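Local coordinates for flagellar pocket-related cytoskeletal protein (Trypanosoma brucei, PDB 6SJQ) that is a cytoskeletal component of the trypanosome flagellar pocket collar, here its N-terminal ubiquitin-fold domain, and probably binds calcium through EF-hands elsewhere in the protein, at residues D13-K18 and D52-H57; L23-R28 and T35-T40; N44-R49 and H57-S62; M66-E69 and W74-L77. All coordinates share one frame; numbering follows the deposited sequence. Where two conformers were deposited one is given.

Interaction 1. Residues D13-K18 and D52-H57; sequences DIFNNK and DNVPSH
F15 and V54 mark the nearest backbone approach of D13-K18 and D52-H57, and even there their CA atoms stay 10.4 Å apart, leaving the meeting to side chains. The first segment is a hairpin end: strand 6-14 runs into strand 17-25 through a type I' beta turn from I14 to N17, closed by the backbone pair I14 N to N17 O and N17 N to I14 O. The second is irregular loop between helix 31-49 and strand 63-68. F15, at a turn corner, throws its ring across to the loop: with CG anti to the carbonyl carbon (chi1 -63°), CE1 and CZ at the far rim do the touching. F15 CE1 meets V54 CG1 at 4.2 Å, the methyl lying at the ring edge near its plane. F15 CZ comes to H57 CE1 at 4.0 Å, arriving at the edge of the imidazole. That imidazole is held by its own segment: H57 ND1 donates to P55 O over 2.9 Å, nearly straight at 170°, with the oxygen in the ring plane. Its other nitrogen, NE2, is hydrogen-bonded to H99, whose ND1 in turn bonds F15 N, and W98 stacks on the H57 ring. Behind the turn, K18 NZ makes a salt bridge at 2.8 Å to D13 OD2, which accepts through its syn lone pair; Y90 and S102 also bond that carboxylate. Across the contact itself the chemistry is apolar and slight, consistent with an imidazole whose rotation is set by its two hydrogen bonds and the W98 stack, with F15 packing against it.

Interaction 2. Residues L23-R28 and T35-T40; sequences LSFPSR and TRSAET
Strand 23-25 and helix 35-40 run roughly antiparallel at 146°, their axes 9.9 Å apart at the closest point, with L23 and S37 nearest in the backbone at 7.6 Å between CA atoms. L23 points toward the helix. Its CG is anti to the carbonyl carbon (chi1 -60°) and the chain then extends, which carries the CD1 branch onto the helix surface, where L23 CD1 lies 3.9 Å from A38 N. The same methyl also reaches that residue's side chain, with L23 CD1 and A38 CB 4.3 Å apart. F25 comes in beside it: the outer rim of the ring, CE2 and CZ, abuts S37, and F25 CE2 lies 3.8 Å from S37 CB, which sits at the ring edge near its plane. This is the helix-on-sheet packing of a ubiquitin fold, in which helix 31-49 lies across the mixed sheet; strand 17-25 is outermost within the chain, and L23 and A38 both also touch V10 of the neighbouring strand 6-14. E33 and L34, one turn back along the helix, add to the surroundings of the F25 ring. S37 was modelled in two conformers, and the polar link holds for the one described here: S37 OG lies 2.7 Å from a water, and that water donates to S24 O at 3.0 Å.

Interaction 3. Residues N44-R49 and H57-S62; sequences NEISLR and HKFHSS
I46, on the last turns of helix 31-49, meets H57 and F59 of the long loop that leads to strand 63-68, so the contact lays this loop of the ubiquitin fold along the helix. One interaction is a CH-pi contact. The CG2 methyl of I46 stands over a face of the H57 imidazole, 3.8 Å from the ring centroid and 23° off the normal, displaced toward the NE2 side of the rim. The side chains cross at about a right angle.

The rest is apolar packing. The longer branch of I46, with CG1 beside the backbone N (chi1 -69°), extends its CD1 past the imidazole to F59, where CD1 lies 3.8 Å from F59 CB and at the edge of the phenyl ring. That ring itself leads on toward A12 and I14 of strand 6-14 and V91 of strand 87-92, filling in between helix and sheet, while F59 N is hydrogen-bonded to S43 OG.

Charge pairing stays within the helix. R49 NE donates to E45 OE2 over 2.8 Å in a nearly straight bond, part of a salt bridge; the carboxylate oxygen lies close to the guanidinium plane, yet the donor approaches it from above the carboxylate, 60° out of that plane.

Interaction 4. Residues M66-E69 and W74-L77; sequences MYDE and WVDL
M66 and V75 face each other as an antiparallel hydrogen-bonded pair, and each satisfies the other's backbone donor and acceptor. M66 N donates to V75 O over 2.8 Å at 164°; V75 N returns a bond to M66 O over 2.9 Å at 172°. M66 O takes a further, weaker CA-H...O contact from W74 CA at 3.4 Å. The next pair, Y67 and W74, is non-hydrogen-bonded across the contact; Y67 instead makes backbone hydrogen bonds with Q88 of strand 87-92. Among the side chains, D76 OD2 forms a salt bridge with K63, and D68 OD1 receives weak bonds from the backbone N of E70 and L71 in the connecting turn.

On the face carrying Y67 and W74, the indole lies across the tyrosine's base. Y67 CB sits almost exactly over the six-membered ring, 3.7 Å from its centroid, and the phenol turns its edge, through CD1, to the face of the five-membered ring, with planes at 66°: a T-shaped pair. On the face of M66 and V75, the crossing contact is looser, with M66 CE 4.3 Å from V75 CG2. Such cross-strand pairing, with the aromatics on one face, belongs to the beta hairpin 63-68/73-76 at the edge of the ubiquitin-fold sheet.

How the interactions relate
From the N terminus, strands 6-14 and 17-25 form the first hairpin, whose turn meets the later loop in interaction 1, closing a loop of 33 intervening residues. Interaction 2 falls wholly within that span, closing a loop of 6 and packing the first half of helix 31-49 against strand 17-25. Interaction 3, closing one of 7, crosses interaction 1, since its helix segment precedes 52-57 while its loop segment continues past it; the two share H57 and pack directly through I14 and F15. Interactions 2 and 3 touch where E39 probably hydrogen-bonds S61. Interaction 4 follows in series, closing a loop of 4 in a hairpin at the sheet's other edge, about 26 Å from interaction 1 between centres.

Interaction 1. Residues D13-K18 and D52-H57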
loop_
_atom_site.group_PDB
_atom_site.type_symbol
_atom_site.label_atom_id
_atom_site.label_comp_id
_atom_site.label_asym_id
_atom_site.label_seq_id
_atom_site.Cartn_x
_atom_site.Cartn_y
_atom_site.Cartn_z
ATOM N N ASP A 13 -1.228 -5.714 4.404
ATOM C CA ASP A 13 -1.472 -7.136 4.607
ATOM C C ASP A 13 -2.619 -7.621 3.741
ATOM O O ASP A 13 -3.757 -7.191 3.912
ATOM C CB ASP A 13 -1.707 -7.446 6.084
ATOM C CG ASP A 13 -0.413 -7.429 6.872
ATOM O OD1 ASP A 13 0.419 -8.330 6.648
ATOM O OD2 ASP A 13 -0.205 -6.505 7.688
ATOM N N ILE A 14 -2.304 -8.506 2.796
ATOM C CA ILE A 14 -3.321 -9.049 1.894
ATOM C C ILE A 14 -3.402 -10.579 2.029
ATOM O O ILE A 14 -2.438 -11.292 1.741
ATOM C CB ILE A 14 -3.023 -8.673 0.422
ATOM C CG1 ILE A 14 -2.759 -7.154 0.265
ATOM C CG2 ILE A 14 -4.133 -9.172 -0.496
ATOM C CD1 ILE A 14 -3.977 -6.238 0.390
ATOM N N PHE A 15 -4.557 -11.071 2.456
ATOM C CA PHE A 15 -4.756 -12.504 2.762
ATOM C C PHE A 15 -3.625 -13.132 3.561
ATOM O O PHE A 15 -3.097 -14.167 3.163
ATOM C CB PHE A 15 -4.932 -13.321 1.479
ATOM C CG PHE A 15 -6.133 -12.944 0.688
ATOM C CD1 PHE A 15 -7.403 -13.124 1.208
ATOM C CD2 PHE A 15 -5.997 -12.427 -0.585
ATOM C CE1 PHE A 15 -8.530 -12.776 0.474
ATOM C CE2 PHE A 15 -7.120 -12.087 -1.342
ATOM C CZ PHE A 15 -8.388 -12.255 -0.809
ATOM N N ASN A 16 -3.237 -12.506 4.663
ATOM C CA ASN A 16 -2.169 -13.071 5.502
ATOM C C ASN A 16 -0.773 -13.144 4.861
ATOM O O ASN A 16 0.067 -13.937 5.291
ATOM C CB ASN A 16 -2.564 -14.458 6.044
ATOM C CG ASN A 16 -3.517 -14.384 7.222
ATOM O OD1 ASN A 16 -3.361 -13.549 8.116
ATOM N ND2 ASN A 16 -4.504 -15.276 7.237
ATOM N N ASN A 17 -0.527 -12.338 3.832
ATOM C CA ASN A 17 0.842 -12.110 3.365
ATOM C C ASN A 17 1.104 -10.617 3.399
ATOM O O ASN A 17 0.215 -9.836 3.081
ATOM C CB ASN A 17 1.034 -12.630 1.942
ATOM C CG ASN A 17 0.894 -14.135 1.845
ATOM O OD1 ASN A 17 -0.066 -14.645 1.266
ATOM N ND2 ASN A 17 1.852 -14.856 2.418
ATOM N N LYS A 18 2.313 -10.214 3.785
ATOM C CA LYS A 18 2.704 -8.811 3.692
ATOM C C LYS A 18 3.163 -8.546 2.271
ATOM O O LYS A 18 4.048 -9.231 1.761
ATOM C CB LYS A 18 3.887 -8.536 4.613
ATOM C CG LYS A 18 3.528 -7.998 5.962
ATOM C CD LYS A 18 3.298 -6.502 5.921
ATOM C CE LYS A 18 3.183 -6.004 7.342
ATOM N NZ LYS A 18 2.512 -7.027 8.200
ATOM N N ASP A 52 -10.922 -19.063 -4.450
ATOM C CA ASP A 52 -12.231 -19.150 -5.104
ATOM C C ASP A 52 -13.393 -19.260 -4.113
ATOM O O ASP A 52 -14.558 -19.218 -4.508
ATOM C CB ASP A 52 -12.288 -20.219 -6.208
ATOM C CG ASP A 52 -12.021 -21.623 -5.701
ATOM O OD1 ASP A 52 -12.179 -21.880 -4.487
ATOM O OD2 ASP A 52 -11.664 -22.484 -6.537
ATOM N N ASN A 53 -13.064 -19.373 -2.828
ATOM C CA ASN A 53 -14.078 -19.314 -1.765
ATOM C C ASN A 53 -14.254 -17.944 -1.082
ATOM O O ASN A 53 -14.830 -17.846 0.007
ATOM C CB ASN A 53 -13.814 -20.407 -0.721
ATOM C CG ASN A 53 -12.335 -20.579 -0.407
ATOM O OD1 ASN A 53 -11.473 -20.196 -1.196
ATOM N ND2 ASN A 53 -12.036 -21.184 0.745
ATOM N N VAL A 54 -13.760 -16.884 -1.718
ATOM C CA VAL A 54 -13.873 -15.537 -1.162
ATOM C C VAL A 54 -14.542 -14.652 -2.211
ATOM O O VAL A 54 -14.165 -14.694 -3.385
ATOM C CB VAL A 54 -12.478 -14.976 -0.791
ATOM C CG1 VAL A 54 -12.509 -13.453 -0.604
ATOM C CG2 VAL A 54 -11.951 -15.649 0.466
ATOM N N PRO A 55 -15.557 -13.875 -1.797
ATOM C CA PRO A 55 -16.276 -12.993 -2.719
ATOM C C PRO A 55 -15.378 -11.851 -3.164
ATOM O O PRO A 55 -14.486 -11.434 -2.420
ATOM C CB PRO A 55 -17.411 -12.424 -1.858
ATOM C CG PRO A 55 -17.457 -13.276 -0.621
ATOM C CD PRO A 55 -16.067 -13.766 -0.422
ATOM N N SER A 56 -15.625 -11.344 -4.360
ATOM C CA SER A 56 -14.843 -10.248 -4.909
ATOM C C SER A 56 -14.975 -8.990 -4.047
ATOM O O SER A 56 -16.046 -8.674 -3.539
ATOM C CB SER A 56 -15.300 -9.956 -6.339
ATOM O OG SER A 56 -15.179 -11.108 -7.153
ATOM N N HIS A 57 -13.876 -8.268 -3.875
ATOM C CA HIS A 57 -13.925 -7.040 -3.096
ATOM C C HIS A 57 -12.723 -6.145 -3.411
ATOM O O HIS A 57 -11.776 -6.571 -4.087
ATOM C CB HIS A 57 -13.991 -7.357 -1.599
ATOM C CG HIS A 57 -12.814 -8.129 -1.086
ATOM N ND1 HIS A 57 -12.732 -9.502 -1.176
ATOM C CD2 HIS A 57 -11.681 -7.725 -0.458
ATOM C CE1 HIS A 57 -11.590 -9.910 -0.641
ATOM N NE2 HIS A 57 -10.938 -8.851 -0.198
#

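Interaction 2. Residues L23-R28 and T35-T40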
loop_
_atom_site.group_PDB
_atom_site.type_symbol
_atom_site.label_atom_id
_atom_site.label_comp_id
_atom_site.label_asym_id
_atom_site.label_seq_id
_atom_site.Cartn_x
_atom_site.Cartn_y
_atom_site.Cartn_z
ATOM N N LEU A 23 5.656 2.146 -6.091
ATOM C CA LEU A 23 4.774 2.960 -6.928
ATOM C C LEU A 23 5.590 4.117 -7.465
ATOM O O LEU A 23 6.411 4.692 -6.741
ATOM C CB LEU A 23 3.584 3.471 -6.103
ATOM C CG LEU A 23 2.686 2.399 -5.470
ATOM C CD1 LEU A 23 1.444 3.073 -4.891
ATOM C CD2 LEU A 23 2.269 1.358 -6.512
ATOM N N SER A 24 5.412 4.444 -8.742
ATOM C CA SER A 24 6.184 5.501 -9.400
ATOM C C SER A 24 5.290 6.690 -9.746
ATOM O O SER A 24 4.148 6.510 -10.186
ATOM C CB SER A 24 6.834 4.977 -10.692
ATOM O OG SER A 24 7.786 3.959 -10.430
ATOM N N PHE A 25 5.798 7.905 -9.542
ATOM C CA PHE A 25 5.061 9.115 -9.892
ATOM C C PHE A 25 6.010 10.101 -10.577
ATOM O O PHE A 25 7.222 10.041 -10.365
ATOM C CB PHE A 25 4.466 9.773 -8.644
ATOM C CG PHE A 25 3.621 8.850 -7.805
ATOM C CD1 PHE A 25 4.204 8.048 -6.827
ATOM C CD2 PHE A 25 2.255 8.753 -8.027
ATOM C CE1 PHE A 25 3.434 7.173 -6.061
ATOM C CE2 PHE A 25 1.462 7.889 -7.258
ATOM C CZ PHE A 25 2.054 7.096 -6.270
ATOM N N PRO A 26 5.474 11.015 -11.400
ATOM C CA PRO A 26 6.338 12.026 -12.038
ATOM C C PRO A 26 7.039 12.968 -11.050
ATOM O O PRO A 26 8.117 13.476 -11.347
ATOM C CB PRO A 26 5.359 12.832 -12.903
ATOM C CG PRO A 26 4.243 11.882 -13.190
ATOM C CD PRO A 26 4.099 11.047 -11.934
ATOM N N SER A 27 6.431 13.199 -9.892
ATOM C CA SER A 27 7.047 13.994 -8.839
ATOM C C SER A 27 6.314 13.615 -7.573
ATOM O O SER A 27 5.415 12.764 -7.626
ATOM C CB SER A 27 6.933 15.502 -9.117
ATOM O OG SER A 27 5.598 15.961 -8.960
ATOM N N ARG A 28 6.655 14.230 -6.446
ATOM C CA ARG A 28 6.031 13.857 -5.170
ATOM C C ARG A 28 4.516 13.906 -5.284
ATOM O O ARG A 28 3.954 14.956 -5.625
ATOM C CB ARG A 28 6.488 14.795 -4.048
ATOM C CG ARG A 28 5.694 14.612 -2.758
ATOM C CD ARG A 28 6.201 15.529 -1.654
ATOM N NE ARG A 28 7.657 15.645 -1.687
ATOM C CZ ARG A 28 8.399 16.023 -0.652
ATOM N NH1 ARG A 28 7.823 16.307 0.511
ATOM N NH2 ARG A 28 9.716 16.095 -0.773
ATOM N N THR A 35 -3.074 7.782 -2.511
ATOM C CA THR A 35 -4.091 6.882 -1.978
ATOM C C THR A 35 -4.811 6.152 -3.113
ATOM O O THR A 35 -5.043 4.930 -3.043
ATOM C CB THR A 35 -5.120 7.633 -1.117
ATOM O OG1 THR A 35 -4.463 8.224 0.000
ATOM C CG2 THR A 35 -6.162 6.657 -0.579
ATOM N N ARG A 36 -5.142 6.891 -4.175
ATOM C CA ARG A 36 -5.814 6.296 -5.325
ATOM C C ARG A 36 -4.918 5.255 -6.000
ATOM O O ARG A 36 -5.391 4.168 -6.381
ATOM C CB ARG A 36 -6.233 7.363 -6.336
ATOM C CG ARG A 36 -7.054 6.776 -7.480
ATOM C CD ARG A 36 -7.228 7.747 -8.639
ATOM N NE ARG A 36 -6.488 7.312 -9.822
ATOM C CZ ARG A 36 -6.677 7.801 -11.044
ATOM N NH1 ARG A 36 -7.585 8.747 -11.249
ATOM N NH2 ARG A 36 -5.958 7.346 -12.062
ATOM N N SER A 37 -3.631 5.581 -6.137
ATOM C CA SER A 37 -2.660 4.667 -6.741
ATOM C C SER A 37 -2.512 3.400 -5.902
ATOM O O SER A 37 -2.514 2.287 -6.427
ATOM C CB SER A 37 -1.301 5.349 -6.889
ATOM O OG SER A 37 -0.392 4.500 -7.574
ATOM N N ALA A 38 -2.396 3.571 -4.587
ATOM C CA ALA A 38 -2.277 2.437 -3.670
ATOM C C ALA A 38 -3.529 1.556 -3.644
ATOM O O ALA A 38 -3.425 0.341 -3.680
ATOM C CB ALA A 38 -1.954 2.925 -2.271
ATOM N N GLU A 39 -4.706 2.164 -3.588
ATOM C CA GLU A 39 -5.940 1.369 -3.585
ATOM C C GLU A 39 -6.112 0.577 -4.878
ATOM O O GLU A 39 -6.580 -0.569 -4.865
ATOM C CB GLU A 39 -7.175 2.253 -3.297
ATOM C CG GLU A 39 -7.242 2.720 -1.863
ATOM C CD GLU A 39 -8.476 3.548 -1.570
ATOM O OE1 GLU A 39 -9.085 4.093 -2.515
ATOM O OE2 GLU A 39 -8.833 3.666 -0.379
ATOM N N THR A 40 -5.715 1.167 -5.995
ATOM C CA THR A 40 -5.783 0.468 -7.262
ATOM C C THR A 40 -4.835 -0.733 -7.236
ATOM O O THR A 40 -5.241 -1.853 -7.575
ATOM C CB THR A 40 -5.416 1.391 -8.434
ATOM O OG1 THR A 40 -6.439 2.389 -8.566
ATOM C CG2 THR A 40 -5.307 0.588 -9.738
HETATM O O HOH W 1 1.544 5.262 -9.347
#

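Interaction 3. Residues N44-R49 and H57-S62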
loop_
_atom_site.group_PDB
_atom_site.type_symbol
_atom_site.label_atom_id
_atom_site.label_comp_id
_atom_site.label_asym_id
_atom_site.label_seq_id
_atom_site.Cartn_x
_atom_site.Cartn_y
_atom_site.Cartn_z
ATOM N N ASN A 44 -5.974 -4.644 -7.207
ATOM C CA ASN A 44 -5.497 -5.571 -8.236
ATOM C C ASN A 44 -4.860 -6.806 -7.631
ATOM O O ASN A 44 -5.074 -7.917 -8.124
ATOM C CB ASN A 44 -4.540 -4.898 -9.215
ATOM C CG ASN A 44 -5.261 -3.957 -10.160
ATOM O OD1 ASN A 44 -6.491 -4.041 -10.312
ATOM N ND2 ASN A 44 -4.509 -3.056 -10.800
ATOM N N GLU A 45 -4.095 -6.621 -6.553
ATOM C CA GLU A 45 -3.499 -7.751 -5.840
ATOM C C GLU A 45 -4.574 -8.651 -5.224
ATOM O O GLU A 45 -4.504 -9.873 -5.359
ATOM C CB GLU A 45 -2.494 -7.253 -4.786
ATOM C CG GLU A 45 -1.795 -8.361 -4.001
ATOM C CD GLU A 45 -0.699 -9.059 -4.774
ATOM O OE1 GLU A 45 -0.482 -8.747 -5.967
ATOM O OE2 GLU A 45 -0.027 -9.929 -4.181
ATOM N N ILE A 46 -5.570 -8.065 -4.554
ATOM C CA ILE A 46 -6.701 -8.853 -4.057
ATOM C C ILE A 46 -7.368 -9.690 -5.154
ATOM O O ILE A 46 -7.607 -10.889 -4.952
ATOM C CB ILE A 46 -7.773 -7.982 -3.369
ATOM C CG1 ILE A 46 -7.217 -7.419 -2.056
ATOM C CG2 ILE A 46 -9.077 -8.789 -3.122
ATOM C CD1 ILE A 46 -8.132 -6.322 -1.447
ATOM N N SER A 47 -7.647 -9.078 -6.306
ATOM C CA SER A 47 -8.318 -9.793 -7.398
ATOM C C SER A 47 -7.496 -10.989 -7.864
ATOM O O SER A 47 -8.051 -12.079 -8.114
ATOM C CB SER A 47 -8.567 -8.868 -8.584
ATOM O OG SER A 47 -9.655 -9.361 -9.344
ATOM N N LEU A 48 -6.192 -10.781 -7.982
ATOM C CA LEU A 48 -5.260 -11.819 -8.409
ATOM C C LEU A 48 -5.187 -12.963 -7.398
ATOM O O LEU A 48 -5.179 -14.140 -7.781
ATOM C CB LEU A 48 -3.863 -11.211 -8.551
ATOM C CG LEU A 48 -2.788 -12.263 -8.809
ATOM C CD1 LEU A 48 -3.022 -12.947 -10.156
ATOM C CD2 LEU A 48 -1.431 -11.633 -8.752
ATOM N N ARG A 49 -5.136 -12.619 -6.112
ATOM C CA ARG A 49 -4.894 -13.611 -5.043
ATOM C C ARG A 49 -6.167 -14.269 -4.492
ATOM O O ARG A 49 -6.098 -15.257 -3.753
ATOM C CB ARG A 49 -4.134 -12.962 -3.860
ATOM C CG ARG A 49 -2.834 -12.258 -4.195
ATOM C CD ARG A 49 -1.770 -13.219 -4.647
ATOM N NE ARG A 49 -0.551 -12.516 -5.038
ATOM C CZ ARG A 49 0.483 -13.087 -5.660
ATOM N NH1 ARG A 49 0.444 -14.379 -5.967
ATOM N NH2 ARG A 49 1.553 -12.360 -5.978
ATOM N N HIS A 57 -13.876 -8.268 -3.875
ATOM C CA HIS A 57 -13.925 -7.040 -3.096
ATOM C C HIS A 57 -12.723 -6.145 -3.411
ATOM O O HIS A 57 -11.776 -6.571 -4.087
ATOM C CB HIS A 57 -13.991 -7.357 -1.599
ATOM C CG HIS A 57 -12.814 -8.129 -1.086
ATOM N ND1 HIS A 57 -12.732 -9.502 -1.176
ATOM C CD2 HIS A 57 -11.681 -7.725 -0.458
ATOM C CE1 HIS A 57 -11.590 -9.910 -0.641
ATOM N NE2 HIS A 57 -10.938 -8.851 -0.198
ATOM N N LYS A 58 -12.769 -4.909 -2.926
ATOM C CA LYS A 58 -11.740 -3.920 -3.232
ATOM C C LYS A 58 -10.936 -3.656 -1.987
ATOM O O LYS A 58 -11.370 -3.987 -0.877
ATOM C CB LYS A 58 -12.375 -2.607 -3.702
ATOM C CG LYS A 58 -13.199 -2.716 -4.978
ATOM C CD LYS A 58 -12.333 -3.087 -6.173
ATOM C CE LYS A 58 -13.157 -3.047 -7.468
ATOM N NZ LYS A 58 -12.283 -3.086 -8.679
ATOM N N PHE A 59 -9.769 -3.039 -2.153
ATOM C CA PHE A 59 -9.000 -2.574 -1.003
ATOM C C PHE A 59 -9.490 -1.170 -0.642
ATOM O O PHE A 59 -9.631 -0.306 -1.519
ATOM C CB PHE A 59 -7.515 -2.549 -1.369
ATOM C CG PHE A 59 -6.605 -2.123 -0.242
ATOM C CD1 PHE A 59 -6.411 -0.785 0.053
ATOM C CD2 PHE A 59 -5.928 -3.080 0.514
ATOM C CE1 PHE A 59 -5.566 -0.404 1.095
ATOM C CE2 PHE A 59 -5.073 -2.702 1.537
ATOM C CZ PHE A 59 -4.904 -1.361 1.838
ATOM N N HIS A 60 -9.766 -0.943 0.640
ATOM C CA HIS A 60 -10.168 0.385 1.100
ATOM C C HIS A 60 -9.197 0.875 2.162
ATOM O O HIS A 60 -9.086 0.268 3.225
ATOM C CB HIS A 60 -11.572 0.325 1.689
ATOM C CG HIS A 60 -12.604 -0.188 0.733
ATOM N ND1 HIS A 60 -13.063 0.557 -0.336
ATOM C CD2 HIS A 60 -13.266 -1.367 0.683
ATOM C CE1 HIS A 60 -13.965 -0.144 -1.000
ATOM N NE2 HIS A 60 -14.110 -1.312 -0.403
ATOM N N SER A 61 -8.523 1.983 1.881
ATOM C CA SER A 61 -7.555 2.548 2.821
ATOM C C SER A 61 -8.256 3.290 3.958
ATOM O O SER A 61 -9.196 4.053 3.728
ATOM C CB SER A 61 -6.657 3.521 2.083
ATOM O OG SER A 61 -7.400 4.668 1.719
ATOM N N SER A 62 -7.811 3.063 5.193
ATOM C CA SER A 62 -8.410 3.727 6.358
ATOM C C SER A 62 -7.438 4.648 7.100
ATOM O O SER A 62 -7.853 5.635 7.709
ATOM C CB SER A 62 -8.997 2.707 7.337
ATOM O OG SER A 62 -8.015 1.795 7.801
#

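Interaction 4. Residues M66-E69 and W74-L77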
loop_
_atom_site.group_PDB
_atom_site.type_symbol
_atom_site.label_atom_id
_atom_site.label_comp_id
_atom_site.label_asym_id
_atom_site.label_seq_id
_atom_site.Cartn_x
_atom_site.Cartn_y
_atom_site.Cartn_z
ATOM N N MET A 66 3.741 6.378 7.571
ATOM C CA MET A 66 5.037 6.422 6.909
ATOM C C MET A 66 6.093 6.100 7.948
ATOM O O MET A 66 6.009 6.568 9.087
ATOM C CB MET A 66 5.301 7.844 6.373
ATOM C CG MET A 66 6.674 8.022 5.643
ATOM S SD MET A 66 7.011 9.751 5.067
ATOM C CE MET A 66 7.315 10.536 6.634
ATOM N N TYR A 67 7.087 5.299 7.588
ATOM C CA TYR A 67 8.192 5.137 8.521
ATOM C C TYR A 67 9.130 6.320 8.317
ATOM O O TYR A 67 9.727 6.481 7.240
ATOM C CB TYR A 67 8.919 3.811 8.337
ATOM C CG TYR A 67 10.038 3.696 9.334
ATOM C CD1 TYR A 67 9.764 3.390 10.659
ATOM C CD2 TYR A 67 11.350 3.942 8.968
ATOM C CE1 TYR A 67 10.764 3.319 11.586
ATOM C CE2 TYR A 67 12.369 3.857 9.889
ATOM C CZ TYR A 67 12.058 3.544 11.200
ATOM O OH TYR A 67 13.038 3.461 12.156
ATOM N N ASP A 68 9.244 7.153 9.350
ATOM C CA ASP A 68 10.051 8.372 9.283
ATOM C C ASP A 68 11.455 8.073 9.812
ATOM O O ASP A 68 11.634 7.864 11.014
ATOM C CB ASP A 68 9.380 9.482 10.115
ATOM C CG ASP A 68 9.979 10.857 9.849
ATOM O OD1 ASP A 68 11.216 10.958 9.698
ATOM O OD2 ASP A 68 9.213 11.842 9.755
ATOM N N GLU A 69 12.452 8.067 8.931
ATOM C CA GLU A 69 13.807 7.762 9.359
ATOM C C GLU A 69 14.379 8.871 10.218
ATOM O O GLU A 69 15.239 8.604 11.047
ATOM C CB GLU A 69 14.726 7.510 8.163
ATOM C CG GLU A 69 14.443 6.248 7.390
ATOM C CD GLU A 69 15.510 6.009 6.324
ATOM O OE1 GLU A 69 16.553 6.697 6.359
ATOM O OE2 GLU A 69 15.312 5.132 5.465
ATOM N N TRP A 74 7.186 5.086 13.084
ATOM C CA TRP A 74 6.041 5.192 12.201
ATOM C C TRP A 74 5.164 6.366 12.642
ATOM O O TRP A 74 4.816 6.502 13.837
ATOM C CB TRP A 74 5.251 3.885 12.233
ATOM C CG TRP A 74 5.934 2.698 11.586
ATOM C CD1 TRP A 74 6.704 1.761 12.205
ATOM C CD2 TRP A 74 5.859 2.303 10.205
ATOM N NE1 TRP A 74 7.129 0.817 11.302
ATOM C CE2 TRP A 74 6.634 1.134 10.064
ATOM C CE3 TRP A 74 5.224 2.839 9.071
ATOM C CZ2 TRP A 74 6.777 0.470 8.846
ATOM C CZ3 TRP A 74 5.383 2.186 7.849
ATOM C CH2 TRP A 74 6.149 1.013 7.751
ATOM N N VAL A 75 4.827 7.225 11.681
ATOM C CA VAL A 75 3.941 8.374 11.915
ATOM C C VAL A 75 2.783 8.367 10.914
ATOM O O VAL A 75 2.905 7.803 9.823
ATOM C CB VAL A 75 4.716 9.690 11.772
ATOM C CG1 VAL A 75 5.878 9.715 12.756
ATOM C CG2 VAL A 75 5.238 9.839 10.342
ATOM N N ASP A 76 1.666 9.002 11.257
ATOM C CA ASP A 76 0.560 9.116 10.312
ATOM C C ASP A 76 0.945 9.994 9.130
ATOM O O ASP A 76 1.645 11.003 9.284
ATOM C CB ASP A 76 -0.671 9.733 10.975
ATOM C CG ASP A 76 -1.421 8.757 11.829
ATOM O OD1 ASP A 76 -0.807 7.793 12.334
ATOM O OD2 ASP A 76 -2.634 8.968 11.992
ATOM N N LEU A 77 0.492 9.620 7.938
ATOM C CA LEU A 77 0.703 10.482 6.777
ATOM C C LEU A 77 -0.439 11.498 6.696
ATOM O O LEU A 77 -1.570 11.151 6.344
ATOM C CB LEU A 77 0.795 9.660 5.489
ATOM C CG LEU A 77 0.980 10.484 4.218
ATOM C CD1 LEU A 77 2.248 11.305 4.297
ATOM C CD2 LEU A 77 0.999 9.566 2.987
#